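Local coordinates for ABC transporter (PDB 4G68), which probably captures xylose-based oligosaccharides as the extracellular solute-binding component of an ABC transporter for xylan utilization, at residues W229-I234 with A433-K438; L282-A287 with A297-G302; L243-L248 with D417-G422. All coordinates share one frame; numbering follows the deposited sequence.

How the contacts relate
All three contacts reach the bound xylose units, each with at least one residue of the glycan pocket. Along the chain the order is 229-234, 243-248, 282-287, 297-302, 417-422 and 433-438. Contact 1 thus encloses contact 3, which in turn encloses contact 2. Contacts 1 and 2 have centres about 14 Å apart and touch where helix 225-239 packs on strand 298-300. Contacts 1 and 3 have centres about 15 Å apart, and both meet the same xylose. Their helices are neighbours in sequence: 225-239 precedes 241-248, and 416-419 precedes 422-436. Contacts 2 and 3 have centres about 23 Å apart and do not touch. Distant parts of the chain therefore converge around one sugar site.

Contact 1: residues W229-I234 with A433-K438; sequences WYYDMI and AQLFAK. With XYP (beta-D-xylopyranose), chain D.
Tyr231 of helix 225-239 and Leu435 of helix 422-436 mark the closest backbone approach, with CA atoms 9.3 Å apart, so side chains alone bridge the gap. Two apolar pairs make the contact, and no hydrogen bond crosses it. Leu435 sends one methyl branch to the Tyr231 ring, CD1 to CD1 at 4.0 Å. The tyrosine's CG stands anti to its own backbone N (chi1 175°), which carries the ring out toward the leucine. Beside this pair, Phe436 reaches across with the end of its ring. Its CZ comes within 4.3 Å of Tyr230 CB, which meets the phenylalanine at the ring edge, near its plane. All four residues are buried.

The hydroxyl of Tyr231 is satisfied by the backbone oxygen of Phe259, while its ring meets those of His428 and Tyr445. Leu435 also rests on Ala263 and Gln267 of helix 257-271. Just beyond the contact, helix 422-436 ends in a Schellman motif, with Lys438 at positive phi.

The side chain of Trp229 leaves its helix away from this interface and serves the sugar instead. Its NE1 donates to O4 of the chain D xylose at 2.9 Å, nearly straight at 167°, with the oxygen at the indole edge. The contact is helix-to-helix packing behind the glycan pocket, in a protein of the periplasmic-binding-protein clan.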
loop_
_atom_site.group_PDB
_atom_site.type_symbol
_atom_site.label_atom_id
_atom_site.label_comp_id
_atom_site.label_asym_id
_atom_site.label_seq_id
_atom_site.Cartn_x
_atom_site.Cartn_y
_atom_site.Cartn_z
ATOM N N TRP A 229 -5.353 -5.796 4.605
ATOM C CA TRP A 229 -5.793 -5.525 3.238
ATOM C C TRP A 229 -6.872 -6.416 2.748
ATOM O O TRP A 229 -7.813 -5.945 2.035
ATOM C CB TRP A 229 -4.634 -5.551 2.248
ATOM C CG TRP A 229 -3.857 -4.264 2.243
ATOM C CD1 TRP A 229 -3.202 -3.608 3.320
ATOM C CD2 TRP A 229 -3.634 -3.404 1.087
ATOM N NE1 TRP A 229 -2.637 -2.448 2.864
ATOM C CE2 TRP A 229 -2.882 -2.262 1.547
ATOM C CE3 TRP A 229 -4.026 -3.460 -0.266
ATOM C CZ2 TRP A 229 -2.461 -1.222 0.663
ATOM C CZ3 TRP A 229 -3.629 -2.409 -1.127
ATOM C CH2 TRP A 229 -2.873 -1.314 -0.665
ATOM N N TYR A 230 -6.774 -7.693 3.160
ATOM C CA TYR A 230 -7.821 -8.635 2.752
ATOM C C TYR A 230 -9.188 -8.214 3.366
ATOM O O TYR A 230 -10.233 -8.146 2.650
ATOM C CB TYR A 230 -7.499 -10.050 3.224
ATOM C CG TYR A 230 -6.436 -10.797 2.500
ATOM C CD1 TYR A 230 -6.743 -12.023 1.879
ATOM C CD2 TYR A 230 -5.113 -10.359 2.555
ATOM C CE1 TYR A 230 -5.731 -12.768 1.204
ATOM C CE2 TYR A 230 -4.052 -11.085 1.929
ATOM C CZ TYR A 230 -4.395 -12.271 1.261
ATOM O OH TYR A 230 -3.410 -12.999 0.641
ATOM N N TYR A 231 -9.181 -7.953 4.676
ATOM C CA TYR A 231 -10.456 -7.561 5.331
ATOM C C TYR A 231 -10.974 -6.271 4.626
ATOM O O TYR A 231 -12.149 -6.171 4.213
ATOM C CB TYR A 231 -10.273 -7.298 6.845
ATOM C CG TYR A 231 -11.576 -6.803 7.376
ATOM C CD1 TYR A 231 -12.516 -7.717 7.846
ATOM C CD2 TYR A 231 -11.902 -5.456 7.373
ATOM C CE1 TYR A 231 -13.773 -7.308 8.264
ATOM C CE2 TYR A 231 -13.160 -4.997 7.818
ATOM C CZ TYR A 231 -14.063 -5.950 8.250
ATOM O OH TYR A 231 -15.302 -5.541 8.627
ATOM N N ASP A 232 -10.101 -5.262 4.476
ATOM C CA ASP A 232 -10.589 -3.947 4.034
ATOM C C ASP A 232 -11.184 -4.103 2.639
ATOM O O ASP A 232 -12.230 -3.478 2.328
ATOM C CB ASP A 232 -9.438 -2.923 3.992
ATOM C CG ASP A 232 -8.872 -2.596 5.361
ATOM O OD1 ASP A 232 -9.421 -3.008 6.394
ATOM O OD2 ASP A 232 -7.850 -1.928 5.399
HETATM N N MSE A 233 -10.575 -4.934 1.776
HETATM C CA MSE A 233 -11.184 -5.232 0.435
HETATM C C MSE A 233 -12.452 -5.940 0.527
HETATM O O MSE A 233 -13.368 -5.577 -0.207
HETATM C CB MSE A 233 -10.196 -5.971 -0.515
HETATM C CG MSE A 233 -10.957 -6.641 -1.688
HETATM SE SE MSE A 233 -11.749 -5.263 -2.843
HETATM C CE MSE A 233 -9.916 -4.716 -3.121
ATOM N N ILE A 234 -12.507 -6.929 1.350
ATOM C CA ILE A 234 -13.773 -7.679 1.411
ATOM C C ILE A 234 -14.888 -6.710 1.942
ATOM O O ILE A 234 -16.071 -6.727 1.459
ATOM C CB ILE A 234 -13.605 -8.903 2.324
ATOM C CG1 ILE A 234 -12.672 -9.946 1.677
ATOM C CG2 ILE A 234 -14.951 -9.601 2.538
ATOM C CD1 ILE A 234 -12.298 -11.047 2.672
ATOM N N ALA A 433 -6.214 -9.347 13.045
ATOM C CA ALA A 433 -5.299 -10.464 13.284
ATOM C C ALA A 433 -6.040 -11.578 14.139
ATOM O O ALA A 433 -5.895 -12.775 13.876
ATOM C CB ALA A 433 -4.072 -9.899 13.972
ATOM N N GLN A 434 -6.834 -11.161 15.129
ATOM C CA GLN A 434 -7.738 -12.135 15.829
ATOM C C GLN A 434 -8.680 -12.832 14.919
ATOM O O GLN A 434 -8.894 -14.044 15.102
ATOM C CB GLN A 434 -8.448 -11.466 17.041
ATOM C CG GLN A 434 -7.412 -11.049 18.041
ATOM C CD GLN A 434 -7.866 -10.002 19.021
ATOM O OE1 GLN A 434 -9.011 -9.979 19.472
ATOM N NE2 GLN A 434 -6.955 -9.067 19.320
ATOM N N LEU A 435 -9.241 -12.160 13.890
ATOM C CA LEU A 435 -10.122 -12.876 12.920
ATOM C C LEU A 435 -9.344 -14.032 12.228
ATOM O O LEU A 435 -9.875 -15.161 12.115
ATOM C CB LEU A 435 -10.688 -11.948 11.812
ATOM C CG LEU A 435 -11.819 -10.998 12.266
ATOM C CD1 LEU A 435 -12.194 -10.105 11.100
ATOM C CD2 LEU A 435 -13.071 -11.876 12.618
ATOM N N PHE A 436 -8.149 -13.689 11.730
ATOM C CA PHE A 436 -7.291 -14.704 11.058
ATOM C C PHE A 436 -6.962 -15.896 11.966
ATOM O O PHE A 436 -6.859 -17.064 11.502
ATOM C CB PHE A 436 -6.004 -14.059 10.559
ATOM C CG PHE A 436 -6.167 -13.356 9.253
ATOM C CD1 PHE A 436 -6.109 -11.940 9.186
ATOM C CD2 PHE A 436 -6.227 -14.090 8.110
ATOM C CE1 PHE A 436 -6.219 -11.276 7.967
ATOM C CE2 PHE A 436 -6.306 -13.453 6.870
ATOM C CZ PHE A 436 -6.305 -12.035 6.800
ATOM N N ALA A 437 -6.828 -15.609 13.255
ATOM C CA ALA A 437 -6.331 -16.599 14.205
ATOM C C ALA A 437 -7.519 -17.408 14.745
ATOM O O ALA A 437 -7.291 -18.318 15.569
ATOM C CB ALA A 437 -5.574 -15.922 15.330
ATOM N N LYS A 438 -8.717 -17.056 14.289
ATOM C CA LYS A 438 -9.998 -17.677 14.812
ATOM C C LYS A 438 -10.041 -17.476 16.330
ATOM O O LYS A 438 -10.429 -18.413 17.107
ATOM C CB LYS A 438 -10.013 -19.183 14.461
ATOM C CG LYS A 438 -10.064 -19.539 12.915
ATOM C CD LYS A 438 -11.255 -18.958 12.146
ATOM C CE LYS A 438 -12.471 -19.862 12.416
ATOM N NZ LYS A 438 -13.647 -19.047 12.033
HETATM C C1 XYP D . 2.381 0.045 3.308
HETATM C C2 XYP D . 2.266 0.287 4.809
HETATM C C3 XYP D . 0.909 -0.257 5.270
HETATM C C4 XYP D . -0.258 0.257 4.388
HETATM C C5 XYP D . 0.049 0.152 2.866
HETATM O O2 XYP D . 3.366 -0.314 5.462
HETATM O O3 XYP D . 0.755 0.143 6.649
HETATM O O4 XYP D . -1.488 -0.421 4.661
HETATM O O5 XYP D . 1.343 0.675 2.590
#

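Contact 2: residues L282-A287 with A297-G302; sequences LTRDEA and AMYFGG. With XYP (beta-D-xylopyranose), chain B; XYS (alpha-D-xylopyranose), chain C.
Arg284 and Tyr299 meet through the aliphatic part of the arginine, whose CG lies 3.7 Å from the tyrosine OH. The guanidinium goes on beyond the hydroxyl to the sugars. NH1 donates to the ring oxygen O5 of the chain B xylose at 3.0 Å and 164°, with O5 at the guanidinium edge, in its plane. NH2 adds a weak bond to O3 of the alpha-xylose at 2.9 Å. Bends at chi2 (-88°) and chi3 (-62°) fold the arginine chain on the way there.

Two acids hold this group. Asp285 OD1 forms a salt bridge with Arg284 NE at 2.9 Å, though its hydrogen bond is weakly angled. Asp305 forms a salt bridge with NH1 through one oxygen and is hydrogen-bonded to Tyr299 OH through the other. The same carboxylate therefore ties together both sides of the contact.

Further out, Ala287 places CB 4.1 Å from Tyr299 CE1, and Phe309 meets the tyrosine ring edge-to-face. The start of helix 284-292 is fixed by a capping box: Glu286 N donates to Thr283 OG1 at 3.1 Å, and Thr283 N donates to Glu286 OE1 at 3.1 Å.

A leucine in place of Arg284 would probably leave the xylose O5 without its NH1 donor and both aspartates without their cationic mate. With carboxylates at NE and NH1, the guanidinium is likely to stay charged and well oriented. It can then offer N-H groups to a neutral sugar.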
loop_
_atom_site.group_PDB
_atom_site.type_symbol
_atom_site.label_atom_id
_atom_site.label_comp_id
_atom_site.label_asym_id
_atom_site.label_seq_id
_atom_site.Cartn_x
_atom_site.Cartn_y
_atom_site.Cartn_z
ATOM N N LEU A 282 4.762 -15.204 9.574
ATOM C CA LEU A 282 5.572 -14.688 8.436
ATOM C C LEU A 282 5.331 -13.213 8.155
ATOM O O LEU A 282 4.197 -12.743 8.334
ATOM C CB LEU A 282 5.190 -15.455 7.173
ATOM C CG LEU A 282 6.166 -16.568 6.770
ATOM C CD1 LEU A 282 6.627 -17.340 7.984
ATOM C CD2 LEU A 282 5.581 -17.460 5.689
ATOM N N THR A 283 6.405 -12.505 7.714
ATOM C CA THR A 283 6.359 -11.134 7.331
ATOM C C THR A 283 5.884 -11.059 5.858
ATOM O O THR A 283 5.878 -12.056 5.139
ATOM C CB THR A 283 7.771 -10.481 7.451
ATOM O OG1 THR A 283 8.656 -11.150 6.556
ATOM C CG2 THR A 283 8.339 -10.623 8.896
ATOM N N ARG A 284 5.550 -9.854 5.447
ATOM C CA ARG A 284 5.304 -9.569 4.015
ATOM C C ARG A 284 6.424 -10.039 3.171
ATOM O O ARG A 284 6.190 -10.646 2.161
ATOM C CB ARG A 284 5.082 -8.056 3.829
ATOM C CG ARG A 284 4.643 -7.584 2.417
ATOM C CD ARG A 284 5.896 -7.321 1.548
ATOM N NE ARG A 284 6.693 -6.251 2.163
ATOM C CZ ARG A 284 6.612 -4.936 1.884
ATOM N NH1 ARG A 284 5.745 -4.471 0.956
ATOM N NH2 ARG A 284 7.449 -4.084 2.512
ATOM N N ASP A 285 7.650 -9.647 3.519
ATOM C CA ASP A 285 8.813 -10.081 2.735
ATOM C C ASP A 285 8.958 -11.601 2.612
ATOM O O ASP A 285 9.343 -12.141 1.564
ATOM C CB ASP A 285 10.107 -9.469 3.330
ATOM C CG ASP A 285 10.183 -7.930 3.155
ATOM O OD1 ASP A 285 9.437 -7.313 2.361
ATOM O OD2 ASP A 285 11.017 -7.325 3.804
ATOM N N GLU A 286 8.633 -12.316 3.676
ATOM C CA GLU A 286 8.696 -13.750 3.571
ATOM C C GLU A 286 7.606 -14.318 2.681
ATOM O O GLU A 286 7.791 -15.329 1.999
ATOM C CB GLU A 286 8.618 -14.405 4.965
ATOM C CG GLU A 286 9.959 -14.189 5.676
ATOM C CD GLU A 286 9.925 -14.396 7.200
ATOM O OE1 GLU A 286 8.867 -14.326 7.814
ATOM O OE2 GLU A 286 11.051 -14.524 7.807
ATOM N N ALA A 287 6.462 -13.674 2.704
ATOM C CA ALA A 287 5.363 -14.127 1.820
ATOM C C ALA A 287 5.617 -13.792 0.356
ATOM O O ALA A 287 5.320 -14.626 -0.525
ATOM C CB ALA A 287 4.085 -13.476 2.301
ATOM N N ALA A 297 -0.387 -20.251 -5.321
ATOM C CA ALA A 297 -1.153 -19.937 -6.510
ATOM C C ALA A 297 -1.451 -18.414 -6.648
ATOM O O ALA A 297 -1.502 -17.877 -7.764
ATOM C CB ALA A 297 -2.517 -20.668 -6.468
HETATM N N MSE A 298 -1.637 -17.716 -5.521
HETATM C CA MSE A 298 -2.147 -16.337 -5.506
HETATM C C MSE A 298 -1.490 -15.519 -4.413
HETATM O O MSE A 298 -0.928 -16.035 -3.428
HETATM C CB MSE A 298 -3.652 -16.387 -5.214
HETATM C CG MSE A 298 -4.386 -17.034 -6.388
HETATM SE SE MSE A 298 -6.352 -17.083 -6.008
HETATM C CE MSE A 298 -6.332 -18.673 -4.832
ATOM N N TYR A 299 -1.535 -14.219 -4.573
ATOM C CA TYR A 299 -1.031 -13.334 -3.546
ATOM C C TYR A 299 -1.989 -12.110 -3.634
ATOM O O TYR A 299 -2.396 -11.718 -4.702
ATOM C CB TYR A 299 0.398 -12.903 -3.959
ATOM C CG TYR A 299 1.030 -11.955 -2.937
ATOM C CD1 TYR A 299 1.842 -12.446 -1.921
ATOM C CD2 TYR A 299 0.772 -10.598 -2.984
ATOM C CE1 TYR A 299 2.431 -11.584 -0.992
ATOM C CE2 TYR A 299 1.333 -9.713 -2.047
ATOM C CZ TYR A 299 2.180 -10.201 -1.092
ATOM O OH TYR A 299 2.711 -9.305 -0.165
ATOM N N PHE A 300 -2.361 -11.538 -2.520
ATOM C CA PHE A 300 -3.231 -10.345 -2.585
ATOM C C PHE A 300 -2.662 -9.238 -1.700
ATOM O O PHE A 300 -2.338 -9.448 -0.497
ATOM C CB PHE A 300 -4.700 -10.646 -2.172
ATOM C CG PHE A 300 -5.563 -9.414 -2.136
ATOM C CD1 PHE A 300 -6.123 -8.888 -3.337
ATOM C CD2 PHE A 300 -5.819 -8.762 -0.920
ATOM C CE1 PHE A 300 -6.869 -7.696 -3.313
ATOM C CE2 PHE A 300 -6.584 -7.578 -0.884
ATOM C CZ PHE A 300 -7.123 -7.028 -2.067
ATOM N N GLY A 301 -2.516 -8.055 -2.301
ATOM C CA GLY A 301 -2.105 -6.903 -1.483
ATOM C C GLY A 301 -1.827 -5.696 -2.348
ATOM O O GLY A 301 -2.484 -5.525 -3.412
ATOM N N GLY A 302 -0.796 -4.929 -1.966
ATOM C CA GLY A 302 -0.590 -3.725 -2.707
ATOM C C GLY A 302 0.121 -4.007 -4.027
ATOM O O GLY A 302 0.881 -4.996 -4.191
HETATM C C1 XYP B . 6.596 -0.425 0.378
HETATM C C2 XYP B . 5.657 0.651 -0.174
HETATM C C3 XYP B . 4.924 1.244 1.051
HETATM C C4 XYP B . 4.182 0.089 1.682
HETATM C C5 XYP B . 5.168 -1.028 2.079
HETATM O O2 XYP B . 6.480 1.669 -0.744
HETATM O O3 XYP B . 3.965 2.155 0.473
HETATM O O4 XYP B . 3.573 0.618 2.865
HETATM O O5 XYP B . 5.831 -1.469 0.887
HETATM C C1 XYS C . 11.196 -1.948 -1.563
HETATM C C2 XYS C . 10.731 -2.026 -0.089
HETATM C C3 XYS C . 9.209 -2.094 0.099
HETATM C C4 XYS C . 8.501 -1.113 -0.852
HETATM C C5 XYS C . 8.943 -1.370 -2.292
HETATM O O1 XYS C . 12.224 -2.818 -1.919
HETATM O O2 XYS C . 11.341 -2.975 0.697
HETATM O O3 XYS C . 8.956 -1.835 1.431
HETATM O O4 XYS C . 7.110 -0.995 -0.655
HETATM O O5 XYS C . 10.198 -1.812 -2.522
#

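Contact 3: residues L243-L248 with D417-G422; sequences LTRDAL and DIYLSG. With XYP (beta-D-xylopyranose), chain D.
Tyr419 OH has two polar partners: it is hydrogen-bonded to Asn249 OD1, and a water gives it a weak bond at 3.3 Å. The same water accepts from Arg245 NH1 at 2.9 Å and lies at the guanidinium edge, in its plane, so it links the two segments. Arg245 also comes near the tyrosine directly, NH1 to CE1 at 3.9 Å. The two planes stand 84° apart, so the groups do not stack. NH2 of this arginine is bound to the backbone oxygen of Ser412.

Leu248 makes the main apolar contact. Its CD1 sits over one face of the Tyr419 ring, 4.0 Å from the centroid, in a CH-pi contact. Its CB also lies close to the ring, along CD2 and CE2. The other branch, CD2, touches Leu420 CD2 at 3.7 Å, the two side chains crossing at about a right angle. Leu248 thus gives one methyl to the tyrosine and the other to the leucine. Tyr419 has CG anti to the backbone N (chi1 -170°), which swings the ring out to meet it.

Two residues before Tyr419, Asp417 binds the sugar. Its OD1 accepts from O4 of the chain D xylose at 2.6 Å and its OD2 from O3 at 2.6 Å. Ile418 packs against C4 of the same unit.

The contact joins the C-terminal end of helix 241-248 to the end of short helix 416-419. Thr244 and Ala247 rest on Phe259 of helix 257-271, while Leu420 reaches Ala425 of helix 422-436.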
loop_
_atom_site.group_PDB
_atom_site.type_symbol
_atom_site.label_atom_id
_atom_site.label_comp_id
_atom_site.label_asym_id
_atom_site.label_seq_id
_atom_site.Cartn_x
_atom_site.Cartn_y
_atom_site.Cartn_z
ATOM N N LEU A 243 -19.952 3.506 2.579
ATOM C CA LEU A 243 -20.101 2.968 3.952
ATOM C C LEU A 243 -18.759 2.842 4.683
ATOM O O LEU A 243 -18.646 3.199 5.888
ATOM C CB LEU A 243 -20.747 1.575 3.923
ATOM C CG LEU A 243 -20.845 0.914 5.301
ATOM C CD1 LEU A 243 -21.704 1.768 6.313
ATOM C CD2 LEU A 243 -21.485 -0.484 5.165
ATOM N N THR A 244 -17.726 2.400 3.937
ATOM C CA THR A 244 -16.372 2.439 4.505
ATOM C C THR A 244 -15.958 3.848 4.954
ATOM O O THR A 244 -15.562 4.063 6.134
ATOM C CB THR A 244 -15.331 1.796 3.531
ATOM O OG1 THR A 244 -15.479 0.375 3.580
ATOM C CG2 THR A 244 -13.926 2.160 3.881
ATOM N N ARG A 245 -16.118 4.824 4.048
ATOM C CA ARG A 245 -15.761 6.191 4.402
ATOM C C ARG A 245 -16.555 6.732 5.603
ATOM O O ARG A 245 -15.987 7.332 6.531
ATOM C CB ARG A 245 -15.947 7.075 3.162
ATOM C CG ARG A 245 -14.802 6.831 2.190
ATOM C CD ARG A 245 -14.796 7.776 1.020
ATOM N NE ARG A 245 -13.628 7.507 0.157
ATOM C CZ ARG A 245 -12.460 8.120 0.261
ATOM N NH1 ARG A 245 -12.275 9.058 1.203
ATOM N NH2 ARG A 245 -11.492 7.846 -0.589
ATOM N N ASP A 246 -17.860 6.495 5.601
ATOM C CA ASP A 246 -18.680 6.934 6.729
ATOM C C ASP A 246 -18.237 6.341 8.057
ATOM O O ASP A 246 -18.154 7.056 9.064
ATOM C CB ASP A 246 -20.127 6.593 6.468
ATOM C CG ASP A 246 -20.793 7.549 5.445
ATOM O OD1 ASP A 246 -20.253 8.636 5.164
ATOM O OD2 ASP A 246 -21.871 7.230 4.937
ATOM N N ALA A 247 -17.902 5.056 8.060
ATOM C CA ALA A 247 -17.453 4.436 9.262
ATOM C C ALA A 247 -16.111 5.036 9.663
ATOM O O ALA A 247 -15.916 5.383 10.866
ATOM C CB ALA A 247 -17.366 2.894 9.142
ATOM N N LEU A 248 -15.199 5.190 8.694
ATOM C CA LEU A 248 -13.880 5.657 9.076
ATOM C C LEU A 248 -13.906 7.125 9.554
ATOM O O LEU A 248 -13.025 7.574 10.295
ATOM C CB LEU A 248 -12.904 5.472 7.918
ATOM C CG LEU A 248 -12.583 4.028 7.427
ATOM C CD1 LEU A 248 -11.705 4.191 6.153
ATOM C CD2 LEU A 248 -11.927 3.255 8.562
ATOM N N ASP A 417 -5.312 1.352 7.848
ATOM C CA ASP A 417 -4.256 1.793 8.788
ATOM C C ASP A 417 -3.438 3.003 8.281
ATOM O O ASP A 417 -2.563 3.481 9.031
ATOM C CB ASP A 417 -3.279 0.660 9.108
ATOM C CG ASP A 417 -2.445 0.220 7.865
ATOM O OD1 ASP A 417 -2.828 0.526 6.693
ATOM O OD2 ASP A 417 -1.370 -0.421 8.091
ATOM N N ILE A 418 -3.767 3.513 7.087
ATOM C CA ILE A 418 -3.261 4.780 6.597
ATOM C C ILE A 418 -4.398 5.820 6.725
ATOM O O ILE A 418 -4.163 7.002 6.780
ATOM C CB ILE A 418 -2.956 4.702 5.048
ATOM C CG1 ILE A 418 -1.908 3.728 4.737
ATOM C CG2 ILE A 418 -2.635 6.078 4.427
ATOM C CD1 ILE A 418 -1.571 3.699 3.232
ATOM N N TYR A 419 -5.633 5.381 6.688
ATOM C CA TYR A 419 -6.723 6.336 6.714
ATOM C C TYR A 419 -6.992 6.689 8.166
ATOM O O TYR A 419 -7.113 7.903 8.496
ATOM C CB TYR A 419 -7.993 5.711 6.081
ATOM C CG TYR A 419 -9.058 6.777 5.878
ATOM C CD1 TYR A 419 -9.189 7.388 4.647
ATOM C CD2 TYR A 419 -9.916 7.154 6.915
ATOM C CE1 TYR A 419 -10.127 8.393 4.439
ATOM C CE2 TYR A 419 -10.875 8.158 6.733
ATOM C CZ TYR A 419 -10.982 8.734 5.476
ATOM O OH TYR A 419 -11.896 9.760 5.237
ATOM N N LEU A 420 -7.110 5.666 9.052
ATOM C CA LEU A 420 -7.153 5.898 10.513
ATOM C C LEU A 420 -5.762 6.360 11.034
ATOM O O LEU A 420 -4.779 6.249 10.318
ATOM C CB LEU A 420 -7.618 4.632 11.312
ATOM C CG LEU A 420 -8.968 4.048 10.834
ATOM C CD1 LEU A 420 -9.220 2.636 11.321
ATOM C CD2 LEU A 420 -10.134 4.969 11.262
ATOM N N SER A 421 -5.660 6.812 12.287
ATOM C CA SER A 421 -4.301 7.074 12.806
ATOM C C SER A 421 -4.153 6.376 14.084
ATOM O O SER A 421 -5.128 5.927 14.621
ATOM C CB SER A 421 -3.992 8.572 13.023
ATOM O OG SER A 421 -5.132 9.267 13.453
ATOM N N GLY A 422 -2.909 6.262 14.528
ATOM C CA GLY A 422 -2.610 5.847 15.894
ATOM C C GLY A 422 -3.370 4.646 16.437
ATOM O O GLY A 422 -3.323 3.509 15.882
HETATM C C1 XYP D . 2.381 0.045 3.308
HETATM C C2 XYP D . 2.266 0.287 4.809
HETATM C C3 XYP D . 0.909 -0.257 5.270
HETATM C C4 XYP D . -0.258 0.257 4.388
HETATM C C5 XYP D . 0.049 0.152 2.866
HETATM O O2 XYP D . 3.366 -0.314 5.462
HETATM O O3 XYP D . 0.755 0.143 6.649
HETATM O O4 XYP D . -1.488 -0.421 4.661
HETATM O O5 XYP D . 1.343 0.675 2.590
HETATM O O HOH W 1 -14.079 10.512 2.869
#